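Local coordinates for glycoside hydrolase, GH17 family (Formosa sp. Hel1_33_131, PDB 6FCG), which probably hydrolyses internal beta-1,3-glucosidic bonds of laminarin, the storage glucan of microalgae, as an endo-acting laminarinase, at residues A[136-147]-A[178-188]; A[305-313]-A[323-332]. All coordinates share one frame; numbering follows the deposited sequence.

Interaction 1 of 2, residues A[136-147]-A[178-188]; sequences HHEESENNASEI and YFVQPAVILKW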
loop_
_atom_site.group_PDB
_atom_site.type_symbol
_atom_site.label_atom_id
_atom_site.label_comp_id
_atom_site.label_asym_id
_atom_site.label_seq_id
_atom_site.Cartn_x
_atom_site.Cartn_y
_atom_site.Cartn_z
ATOM N N HIS A 136 5.129 -35.662 -12.221
ATOM C CA HIS A 136 5.202 -35.164 -13.586
ATOM C C HIS A 136 6.119 -35.983 -14.483
ATOM O O HIS A 136 6.271 -35.664 -15.664
ATOM C CB HIS A 136 5.652 -33.713 -13.585
ATOM C CG HIS A 136 4.715 -32.794 -12.867
ATOM N ND1 HIS A 136 3.483 -32.460 -13.370
ATOM C CD2 HIS A 136 4.841 -32.127 -11.697
ATOM C CE1 HIS A 136 2.876 -31.647 -12.529
ATOM N NE2 HIS A 136 3.683 -31.421 -11.511
ATOM N N HIS A 137 6.762 -37.009 -13.927
ATOM C CA HIS A 137 7.554 -37.944 -14.727
ATOM C C HIS A 137 6.858 -39.270 -14.963
ATOM O O HIS A 137 7.445 -40.144 -15.549
ATOM C CB HIS A 137 8.946 -38.120 -14.094
ATOM C CG HIS A 137 9.705 -36.834 -14.037
ATOM N ND1 HIS A 137 10.465 -36.348 -15.089
ATOM C CD2 HIS A 137 9.741 -35.885 -13.069
ATOM C CE1 HIS A 137 10.964 -35.168 -14.747
ATOM N NE2 HIS A 137 10.533 -34.861 -13.536
ATOM N N GLU A 138 5.616 -39.410 -14.508
ATOM C CA GLU A 138 4.776 -40.568 -14.842
ATOM C C GLU A 138 3.453 -40.026 -15.378
ATOM O O GLU A 138 3.073 -38.872 -15.185
ATOM C CB GLU A 138 4.548 -41.591 -13.680
ATOM N N GLU A 139 2.756 -40.901 -16.070
ATOM C CA GLU A 139 1.589 -40.558 -16.820
ATOM C C GLU A 139 0.347 -41.048 -16.015
ATOM O O GLU A 139 0.450 -41.900 -15.139
ATOM C CB GLU A 139 1.799 -41.192 -18.199
ATOM C CG GLU A 139 0.915 -42.395 -18.439
ATOM C CD GLU A 139 0.834 -42.841 -19.930
ATOM O OE1 GLU A 139 0.750 -42.026 -20.874
ATOM O OE2 GLU A 139 0.884 -44.068 -20.178
ATOM N N SER A 140 -0.814 -40.454 -16.260
ATOM C CA SER A 140 -2.050 -40.954 -15.672
ATOM C C SER A 140 -2.434 -42.288 -16.309
ATOM O O SER A 140 -2.376 -42.437 -17.536
ATOM C CB SER A 140 -3.189 -39.941 -15.866
ATOM O OG SER A 140 -4.441 -40.483 -15.466
ATOM N N GLU A 141 -2.892 -43.225 -15.482
ATOM C CA GLU A 141 -3.456 -44.477 -15.958
ATOM C C GLU A 141 -4.661 -44.214 -16.918
ATOM O O GLU A 141 -4.946 -45.039 -17.787
ATOM C CB GLU A 141 -3.958 -45.358 -14.789
ATOM C CG GLU A 141 -4.318 -46.854 -15.128
ATOM C CD GLU A 141 -3.290 -47.900 -14.593
ATOM O OE1 GLU A 141 -3.064 -47.785 -13.371
ATOM O OE2 GLU A 141 -2.735 -48.837 -15.306
ATOM N N ASN A 142 -5.352 -43.073 -16.768
ATOM C CA ASN A 142 -6.508 -42.755 -17.603
ATOM C C ASN A 142 -6.243 -42.185 -19.013
ATOM O O ASN A 142 -7.198 -41.995 -19.766
ATOM C CB ASN A 142 -7.432 -41.798 -16.862
ATOM C CG ASN A 142 -7.943 -42.383 -15.569
ATOM O OD1 ASN A 142 -8.342 -43.539 -15.510
ATOM N ND2 ASN A 142 -7.980 -41.575 -14.550
ATOM N N ASN A 143 -4.988 -41.932 -19.369
ATOM C CA ASN A 143 -4.703 -41.418 -20.709
ATOM C C ASN A 143 -5.114 -42.439 -21.796
ATOM O O ASN A 143 -5.717 -42.064 -22.800
ATOM C CB ASN A 143 -3.238 -41.004 -20.847
ATOM C CG ASN A 143 -2.883 -39.810 -19.993
ATOM O OD1 ASN A 143 -3.753 -39.071 -19.524
ATOM N ND2 ASN A 143 -1.602 -39.599 -19.791
ATOM N N ALA A 144 -4.856 -43.727 -21.557
ATOM C CA ALA A 144 -5.134 -44.777 -22.550
ATOM C C ALA A 144 -6.588 -44.751 -23.029
ATOM O O ALA A 144 -6.839 -44.671 -24.230
ATOM C CB ALA A 144 -4.763 -46.140 -22.003
ATOM N N SER A 145 -7.535 -44.728 -22.097
ATOM C CA SER A 145 -8.933 -44.751 -22.490
ATOM C C SER A 145 -9.398 -43.423 -23.137
ATOM O O SER A 145 -10.298 -43.433 -23.999
ATOM C CB SER A 145 -9.818 -45.127 -21.324
ATOM O OG SER A 145 -9.723 -44.147 -20.335
ATOM N N GLU A 146 -8.806 -42.297 -22.734
ATOM C CA GLU A 146 -9.073 -41.020 -23.386
ATOM C C GLU A 146 -8.615 -41.085 -24.855
ATOM O O GLU A 146 -9.330 -40.662 -25.762
ATOM C CB GLU A 146 -8.398 -39.887 -22.625
ATOM C CG GLU A 146 -8.452 -38.466 -23.221
ATOM C CD GLU A 146 -9.709 -37.660 -22.894
ATOM O OE1 GLU A 146 -10.039 -36.549 -23.456
ATOM O OE2 GLU A 146 -10.400 -38.167 -22.026
ATOM N N ILE A 147 -7.437 -41.628 -25.102
ATOM C CA ILE A 147 -6.985 -41.807 -26.478
ATOM C C ILE A 147 -7.955 -42.765 -27.226
ATOM O O ILE A 147 -8.347 -42.471 -28.363
ATOM C CB ILE A 147 -5.517 -42.301 -26.537
ATOM C CG1 ILE A 147 -4.557 -41.197 -26.052
ATOM C CG2 ILE A 147 -5.152 -42.777 -27.944
ATOM C CD1 ILE A 147 -4.412 -39.985 -26.950
ATOM N N TYR A 178 -1.059 -30.719 -13.859
ATOM C CA TYR A 178 -1.139 -31.931 -14.699
ATOM C C TYR A 178 -0.039 -32.206 -15.718
ATOM O O TYR A 178 -0.116 -33.221 -16.416
ATOM C CB TYR A 178 -2.478 -31.925 -15.462
ATOM C CG TYR A 178 -2.596 -30.820 -16.521
ATOM C CD1 TYR A 178 -2.918 -29.493 -16.171
ATOM C CD2 TYR A 178 -2.399 -31.107 -17.867
ATOM C CE1 TYR A 178 -3.021 -28.503 -17.146
ATOM C CE2 TYR A 178 -2.508 -30.117 -18.833
ATOM C CZ TYR A 178 -2.816 -28.829 -18.480
ATOM O OH TYR A 178 -2.917 -27.893 -19.467
ATOM N N PHE A 179 0.983 -31.363 -15.803
ATOM C CA PHE A 179 1.881 -31.457 -16.941
ATOM C C PHE A 179 2.658 -32.762 -16.976
ATOM O O PHE A 179 2.909 -33.384 -15.954
ATOM C CB PHE A 179 2.797 -30.235 -17.063
ATOM C CG PHE A 179 4.010 -30.250 -16.163
ATOM C CD1 PHE A 179 5.201 -30.831 -16.596
ATOM C CD2 PHE A 179 4.011 -29.563 -14.953
ATOM C CE1 PHE A 179 6.336 -30.814 -15.786
ATOM C CE2 PHE A 179 5.147 -29.527 -14.155
ATOM C CZ PHE A 179 6.308 -30.160 -14.564
ATOM N N VAL A 180 3.041 -33.142 -18.177
ATOM C CA VAL A 180 3.794 -34.354 -18.428
ATOM C C VAL A 180 5.075 -34.013 -19.220
ATOM O O VAL A 180 5.251 -32.891 -19.751
ATOM C CB VAL A 180 2.913 -35.410 -19.179
ATOM C CG1 VAL A 180 1.775 -35.814 -18.290
ATOM C CG2 VAL A 180 2.426 -34.902 -20.553
ATOM N N GLN A 181 5.950 -35.009 -19.310
ATOM C CA GLN A 181 7.147 -34.892 -20.118
ATOM C C GLN A 181 6.800 -35.141 -21.596
ATOM O O GLN A 181 5.811 -35.802 -21.900
ATOM C CB GLN A 181 8.210 -35.887 -19.636
ATOM C CG GLN A 181 8.596 -35.701 -18.188
ATOM C CD GLN A 181 9.171 -34.336 -17.960
ATOM O OE1 GLN A 181 8.507 -33.556 -17.364
ATOM N NE2 GLN A 181 10.371 -34.001 -18.518
ATOM N N PRO A 182 7.617 -34.628 -22.521
ATOM C CA PRO A 182 7.330 -34.853 -23.924
ATOM C C PRO A 182 7.308 -36.330 -24.337
ATOM O O PRO A 182 6.636 -36.656 -25.291
ATOM C CB PRO A 182 8.426 -34.071 -24.647
ATOM C CG PRO A 182 9.474 -33.789 -23.629
ATOM C CD PRO A 182 8.750 -33.710 -22.331
ATOM N N ALA A 183 8.016 -37.202 -23.616
ATOM C CA ALA A 183 7.965 -38.641 -23.883
ATOM C C ALA A 183 6.542 -39.184 -23.870
ATOM O O ALA A 183 6.209 -40.083 -24.673
ATOM C CB ALA A 183 8.824 -39.424 -22.892
ATOM N N VAL A 184 5.720 -38.680 -22.963
ATOM C CA VAL A 184 4.327 -39.156 -22.884
ATOM C C VAL A 184 3.465 -38.628 -24.082
ATOM O O VAL A 184 2.722 -39.394 -24.670
ATOM C CB VAL A 184 3.679 -39.184 -21.444
ATOM C CG1 VAL A 184 4.675 -38.924 -20.314
ATOM C CG2 VAL A 184 2.550 -38.202 -21.409
ATOM N N ILE A 185 3.646 -37.399 -24.522
ATOM C CA ILE A 185 2.961 -36.974 -25.745
ATOM C C ILE A 185 3.423 -37.784 -26.978
ATOM O O ILE A 185 2.587 -38.224 -27.767
ATOM C CB ILE A 185 3.132 -35.482 -26.018
ATOM C CG1 ILE A 185 2.750 -34.651 -24.795
ATOM C CG2 ILE A 185 2.341 -35.070 -27.255
ATOM C CD1 ILE A 185 1.406 -34.939 -24.160
ATOM N N LEU A 186 4.740 -37.984 -27.110
ATOM C CA LEU A 186 5.338 -38.780 -28.171
ATOM C C LEU A 186 4.766 -40.186 -28.232
ATOM O O LEU A 186 4.417 -40.688 -29.296
ATOM C CB LEU A 186 6.848 -38.867 -27.962
ATOM C CG LEU A 186 7.678 -39.725 -28.947
ATOM C CD1 LEU A 186 7.615 -39.167 -30.360
ATOM C CD2 LEU A 186 9.121 -39.802 -28.473
ATOM N N LYS A 187 4.662 -40.815 -27.077
ATOM C CA LYS A 187 4.067 -42.142 -26.970
ATOM C C LYS A 187 2.703 -42.218 -27.663
ATOM O O LYS A 187 2.453 -43.091 -28.483
ATOM C CB LYS A 187 3.937 -42.523 -25.504
ATOM C CG LYS A 187 3.441 -43.927 -25.259
ATOM C CD LYS A 187 2.924 -44.076 -23.832
ATOM C CE LYS A 187 2.234 -45.410 -23.665
ATOM N NZ LYS A 187 1.647 -45.507 -22.297
ATOM N N TRP A 188 1.812 -41.301 -27.313
ATOM C CA TRP A 188 0.452 -41.328 -27.844
ATOM C C TRP A 188 0.361 -40.816 -29.271
ATOM O O TRP A 188 -0.451 -41.298 -30.047
ATOM C CB TRP A 188 -0.514 -40.597 -26.905
ATOM C CG TRP A 188 -0.652 -41.299 -25.605
ATOM C CD1 TRP A 188 -0.259 -40.845 -24.394
ATOM C CD2 TRP A 188 -1.152 -42.614 -25.404
ATOM N NE1 TRP A 188 -0.517 -41.785 -23.432
ATOM C CE2 TRP A 188 -1.066 -42.885 -24.027
ATOM C CE3 TRP A 188 -1.672 -43.598 -26.263
ATOM C CZ2 TRP A 188 -1.486 -44.080 -23.479
ATOM C CZ3 TRP A 188 -2.095 -44.790 -25.725
ATOM C CH2 TRP A 188 -1.998 -45.027 -24.331
HETATM O O HOH W 1 5.292 -37.421 -17.679
#

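Interaction 2 of 2, residues A[305-313]-A[323-332]; sequences ETGWASFSN and ATDEYKEAIF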
loop_
_atom_site.group_PDB
_atom_site.type_symbol
_atom_site.label_atom_id
_atom_site.label_comp_id
_atom_site.label_asym_id
_atom_site.label_seq_id
_atom_site.Cartn_x
_atom_site.Cartn_y
_atom_site.Cartn_z
ATOM N N GLU A 305 -4.154 -21.680 -30.147
ATOM C CA GLU A 305 -4.828 -20.908 -29.131
ATOM C C GLU A 305 -4.193 -19.533 -28.973
ATOM O O GLU A 305 -3.003 -19.410 -28.765
ATOM C CB GLU A 305 -4.887 -21.669 -27.786
ATOM C CG GLU A 305 -6.159 -21.400 -26.966
ATOM C CD GLU A 305 -6.153 -22.082 -25.599
ATOM O OE1 GLU A 305 -6.052 -21.358 -24.563
ATOM O OE2 GLU A 305 -6.228 -23.340 -25.529
ATOM N N THR A 306 -5.020 -18.506 -29.083
ATOM C CA THR A 306 -4.691 -17.174 -28.588
ATOM C C THR A 306 -6.001 -16.409 -28.395
ATOM O O THR A 306 -7.001 -16.735 -29.024
ATOM C CB THR A 306 -3.743 -16.410 -29.520
ATOM O OG1 THR A 306 -3.292 -15.224 -28.859
ATOM C CG2 THR A 306 -4.436 -16.015 -30.830
ATOM N N GLY A 307 -5.984 -15.398 -27.545
ATOM C CA GLY A 307 -7.188 -14.660 -27.215
ATOM C C GLY A 307 -6.938 -13.467 -26.314
ATOM O O GLY A 307 -5.875 -13.324 -25.741
ATOM N N TRP A 308 -7.938 -12.604 -26.209
ATOM C CA TRP A 308 -7.844 -11.367 -25.441
ATOM C C TRP A 308 -9.202 -11.071 -24.784
ATOM O O TRP A 308 -10.152 -10.728 -25.461
ATOM C CB TRP A 308 -7.445 -10.242 -26.396
ATOM C CG TRP A 308 -6.956 -9.026 -25.760
ATOM C CD1 TRP A 308 -7.705 -8.089 -25.089
ATOM C CD2 TRP A 308 -5.618 -8.562 -25.731
ATOM N NE1 TRP A 308 -6.904 -7.074 -24.646
ATOM C CE2 TRP A 308 -5.612 -7.345 -25.011
ATOM C CE3 TRP A 308 -4.418 -9.052 -26.228
ATOM C CZ2 TRP A 308 -4.459 -6.611 -24.792
ATOM C CZ3 TRP A 308 -3.266 -8.332 -26.007
ATOM C CH2 TRP A 308 -3.294 -7.117 -25.296
ATOM N N ALA A 309 -9.280 -11.217 -23.465
ATOM C CA ALA A 309 -10.546 -11.133 -22.769
ATOM C C ALA A 309 -11.119 -9.734 -22.732
ATOM O O ALA A 309 -10.378 -8.733 -22.769
ATOM C CB ALA A 309 -10.392 -11.687 -21.379
ATOM N N SER A 310 -12.440 -9.648 -22.681
ATOM C CA SER A 310 -13.149 -8.371 -22.678
ATOM C C SER A 310 -13.366 -7.811 -21.278
ATOM O O SER A 310 -13.842 -6.681 -21.144
ATOM C CB SER A 310 -14.502 -8.504 -23.362
ATOM O OG SER A 310 -15.366 -9.378 -22.654
ATOM N N PHE A 311 -13.022 -8.568 -20.241
ATOM C CA PHE A 311 -13.158 -8.074 -18.883
ATOM C C PHE A 311 -12.218 -8.798 -17.931
ATOM O O PHE A 311 -11.972 -9.977 -18.108
ATOM C CB PHE A 311 -14.616 -8.228 -18.400
ATOM C CG PHE A 311 -14.881 -7.573 -17.095
ATOM C CD1 PHE A 311 -15.206 -6.230 -17.036
ATOM C CD2 PHE A 311 -14.751 -8.274 -15.909
ATOM C CE1 PHE A 311 -15.420 -5.593 -15.812
ATOM C CE2 PHE A 311 -14.969 -7.647 -14.674
ATOM C CZ PHE A 311 -15.306 -6.301 -14.631
ATOM N N SER A 312 -11.705 -8.082 -16.919
ATOM C CA SER A 312 -10.918 -8.691 -15.837
ATOM C C SER A 312 -11.011 -7.871 -14.568
ATOM O O SER A 312 -10.784 -6.666 -14.591
ATOM C CB SER A 312 -9.427 -8.787 -16.197
ATOM O OG SER A 312 -8.663 -9.322 -15.101
ATOM N N ASN A 313 -11.277 -8.547 -13.458
ATOM C CA ASN A 313 -11.219 -7.907 -12.143
ATOM C C ASN A 313 -9.929 -8.273 -11.354
ATOM O O ASN A 313 -9.862 -8.033 -10.167
ATOM C CB ASN A 313 -12.484 -8.222 -11.328
ATOM C CG ASN A 313 -12.581 -9.688 -10.914
ATOM O OD1 ASN A 313 -11.694 -10.509 -11.161
ATOM N ND2 ASN A 313 -13.643 -10.005 -10.247
ATOM N N ALA A 323 -5.667 -4.066 -19.972
ATOM C CA ALA A 323 -5.737 -4.772 -21.244
ATOM C C ALA A 323 -7.162 -5.118 -21.662
ATOM O O ALA A 323 -7.522 -4.972 -22.820
ATOM C CB ALA A 323 -4.912 -6.039 -21.156
ATOM N N THR A 324 -7.978 -5.543 -20.715
ATOM C CA THR A 324 -9.248 -6.146 -21.024
ATOM C C THR A 324 -10.420 -5.170 -21.221
ATOM O O THR A 324 -10.769 -4.439 -20.317
ATOM C CB THR A 324 -9.652 -7.116 -19.920
ATOM O OG1 THR A 324 -9.661 -6.441 -18.660
ATOM C CG2 THR A 324 -8.684 -8.268 -19.872
ATOM N N ASP A 325 -11.001 -5.212 -22.422
ATOM C CA ASP A 325 -12.277 -4.574 -22.781
ATOM C C ASP A 325 -12.626 -5.017 -24.208
ATOM O O ASP A 325 -11.759 -5.547 -24.913
ATOM C CB ASP A 325 -12.215 -3.033 -22.667
ATOM C CG ASP A 325 -11.142 -2.423 -23.555
ATOM O OD1 ASP A 325 -11.305 -2.496 -24.796
ATOM O OD2 ASP A 325 -10.152 -1.861 -23.007
ATOM N N GLU A 326 -13.851 -4.763 -24.655
ATOM C CA GLU A 326 -14.298 -5.270 -25.949
ATOM C C GLU A 326 -13.625 -4.632 -27.156
ATOM O O GLU A 326 -13.552 -5.254 -28.241
ATOM C CB GLU A 326 -15.795 -5.132 -26.095
ATOM C CG GLU A 326 -16.562 -6.032 -25.136
ATOM C CD GLU A 326 -18.075 -5.985 -25.307
ATOM O OE1 GLU A 326 -18.564 -5.543 -26.375
ATOM O OE2 GLU A 326 -18.778 -6.405 -24.370
ATOM N N TYR A 327 -13.132 -3.403 -26.980
ATOM C CA TYR A 327 -12.472 -2.675 -28.063
ATOM C C TYR A 327 -11.096 -3.264 -28.343
ATOM O O TYR A 327 -10.737 -3.544 -29.491
ATOM C CB TYR A 327 -12.378 -1.181 -27.715
ATOM C CG TYR A 327 -11.799 -0.282 -28.791
ATOM C CD1 TYR A 327 -12.355 -0.243 -30.071
ATOM C CD2 TYR A 327 -10.746 0.581 -28.518
ATOM C CE1 TYR A 327 -11.850 0.602 -31.054
ATOM C CE2 TYR A 327 -10.241 1.432 -29.493
ATOM C CZ TYR A 327 -10.800 1.440 -30.754
ATOM O OH TYR A 327 -10.297 2.278 -31.705
ATOM N N LYS A 328 -10.305 -3.440 -27.298
ATOM C CA LYS A 328 -8.984 -4.012 -27.480
ATOM C C LYS A 328 -9.078 -5.457 -27.938
ATOM O O LYS A 328 -8.211 -5.895 -28.675
ATOM C CB LYS A 328 -8.129 -3.898 -26.220
ATOM C CG LYS A 328 -7.768 -2.473 -25.898
ATOM C CD LYS A 328 -6.625 -2.432 -24.918
ATOM C CE LYS A 328 -6.966 -1.745 -23.607
ATOM N NZ LYS A 328 -7.062 -0.320 -23.485
ATOM N N GLU A 329 -10.106 -6.181 -27.489
ATOM C CA GLU A 329 -10.348 -7.546 -27.963
ATOM C C GLU A 329 -10.569 -7.570 -29.472
ATOM O O GLU A 329 -9.998 -8.414 -30.181
ATOM C CB GLU A 329 -11.559 -8.187 -27.273
ATOM C CG GLU A 329 -11.865 -9.581 -27.794
ATOM C CD GLU A 329 -13.162 -10.133 -27.282
ATOM O OE1 GLU A 329 -13.075 -11.292 -26.903
ATOM O OE2 GLU A 329 -14.249 -9.460 -27.275
ATOM N N ALA A 330 -11.409 -6.668 -29.947
ATOM C CA ALA A 330 -11.666 -6.559 -31.376
ATOM C C ALA A 330 -10.395 -6.237 -32.169
ATOM O O ALA A 330 -10.128 -6.853 -33.206
ATOM C CB ALA A 330 -12.734 -5.515 -31.644
ATOM N N ILE A 331 -9.612 -5.284 -31.684
ATOM C CA ILE A 331 -8.357 -4.958 -32.344
ATOM C C ILE A 331 -7.429 -6.185 -32.416
ATOM O O ILE A 331 -6.858 -6.485 -33.467
ATOM C CB ILE A 331 -7.646 -3.781 -31.664
ATOM C CG1 ILE A 331 -8.444 -2.500 -31.894
ATOM C CG2 ILE A 331 -6.227 -3.613 -32.224
ATOM C CD1 ILE A 331 -8.045 -1.361 -30.979
ATOM N N PHE A 332 -7.314 -6.912 -31.314
ATOM C CA PHE A 332 -6.462 -8.089 -31.279
ATOM C C PHE A 332 -6.969 -9.172 -32.231
ATOM O O PHE A 332 -6.183 -9.706 -33.015
ATOM C CB PHE A 332 -6.331 -8.632 -29.850
ATOM C CG PHE A 332 -5.324 -9.742 -29.717
ATOM C CD1 PHE A 332 -3.968 -9.466 -29.795
ATOM C CD2 PHE A 332 -5.729 -11.055 -29.518
ATOM C CE1 PHE A 332 -3.029 -10.477 -29.675
ATOM C CE2 PHE A 332 -4.797 -12.068 -29.382
ATOM C CZ PHE A 332 -3.445 -11.780 -29.466
HETATM O O HOH W 2 -12.131 -5.225 -17.411
#

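Interaction 1 of 2, residues A[136-147]-A[178-188]
H136 lays its imidazole on the ring of F179 where two loops of the TIM barrel meet, one leading into helix 143-156 and the other into helix 182-197. The first turns of these two outer helices run at 37° to each other, with axes 12.0 Å apart. The aromatic pair is an offset stack, its centroids 3.7 Å apart and its planes nearly parallel, so that CE2 of F179 sits over the centre of the imidazole. With chi1 at 81°, the F179 ring is tucked between its own backbone N and carbonyl carbon, and H136 meets both that ring and F179 O. H136 ND1 donates to F179 O at 2.8 Å, with the acceptor in the imidazole plane, which, with the stack, helps fix the rotation of the imidazole. A water adds a backbone-to-backbone bridge, donating to H136 O and accepting from N of Q181, the N-cap residue of helix 182-197. Charge and polarity gather on E139, whose carboxylate is gripped at both oxygens, each on its syn side. OE2 forms a salt bridge with NZ of the extended K187 (2.7 Å), and OE1 accepts from W188 NE1 (2.9 Å). The same indole, which meets H191 edge-to-face, also takes apolar contacts from helix 143-156: I147 CG1 lies 3.7 Å from W188 CD2, and A144 CB touches W188 CH2 at 3.8 Å.

Interaction 2 of 2, residues A[305-313]-A[323-332]
W308 drives its indole between A323 and F332, and this wedge is the tightly packed half of the contact. Its NE1 donates to A323 O at 2.9 Å in a nearly straight bond (165°); the acceptor lies in the indole plane, but the donor stands above the carbonyl plane of A323. Beside that bond, W308 CZ2 rests 3.7 Å from A323 CB. Having CG opposite the backbone nitrogen (chi1 -164°) carries the indole across to the helix. There W308 CE3 lies over one face of the F332 ring, 3.6 Å from F332 CD1; the ring planes are oblique, at 39°. T306 OG1, hydrogen-bonded to T242 O, meets that phenyl ring at its edge, and M245, T248 and M274 also pack on W308. A leucine in place of W308 would probably leave A323 O without its indole donor and open a gap beside F332. Between the backbones, A309 O approaches T324 CA, and S310 O lies 3.1 Å from D325 CA, both as CA-H...O contacts. D325 N-caps helix 326-342: its OD1 accepts from K328 N at 2.9 Å and weakly from Y327 N. Toward F311, which is exposed, the join is looser and partly made by water: S312 N donates to a water at 2.9 Å, which in turn reaches T324 O only weakly. A loop that leaves the C-terminal end of strand 301-305 and folds back onto the start of the next helix is characteristic of the beta-alpha connections on the catalytic face of a TIM barrel.

From the N terminus, the chain first meets interaction 1, which closes a 30-residue loop that includes most of helix 143-156 and the whole of barrel strand 161-168, and ties the approach to that helix to the beginning of helix 182-197. The chain then runs on through strands 206-212, 238-241 and 301-305 before interaction 2 closes a loop of only nine residues, joining the exit of strand 301-305 to helix 326-342. The two follow in series and neither nest nor cross. Their centres lie about 33 Å apart on opposite sides of the chain's centre, and their nearest atoms stay about 8 Å from each other. Interaction 1 joins successive outer helices; interaction 2 seats a single strand-to-helix connection.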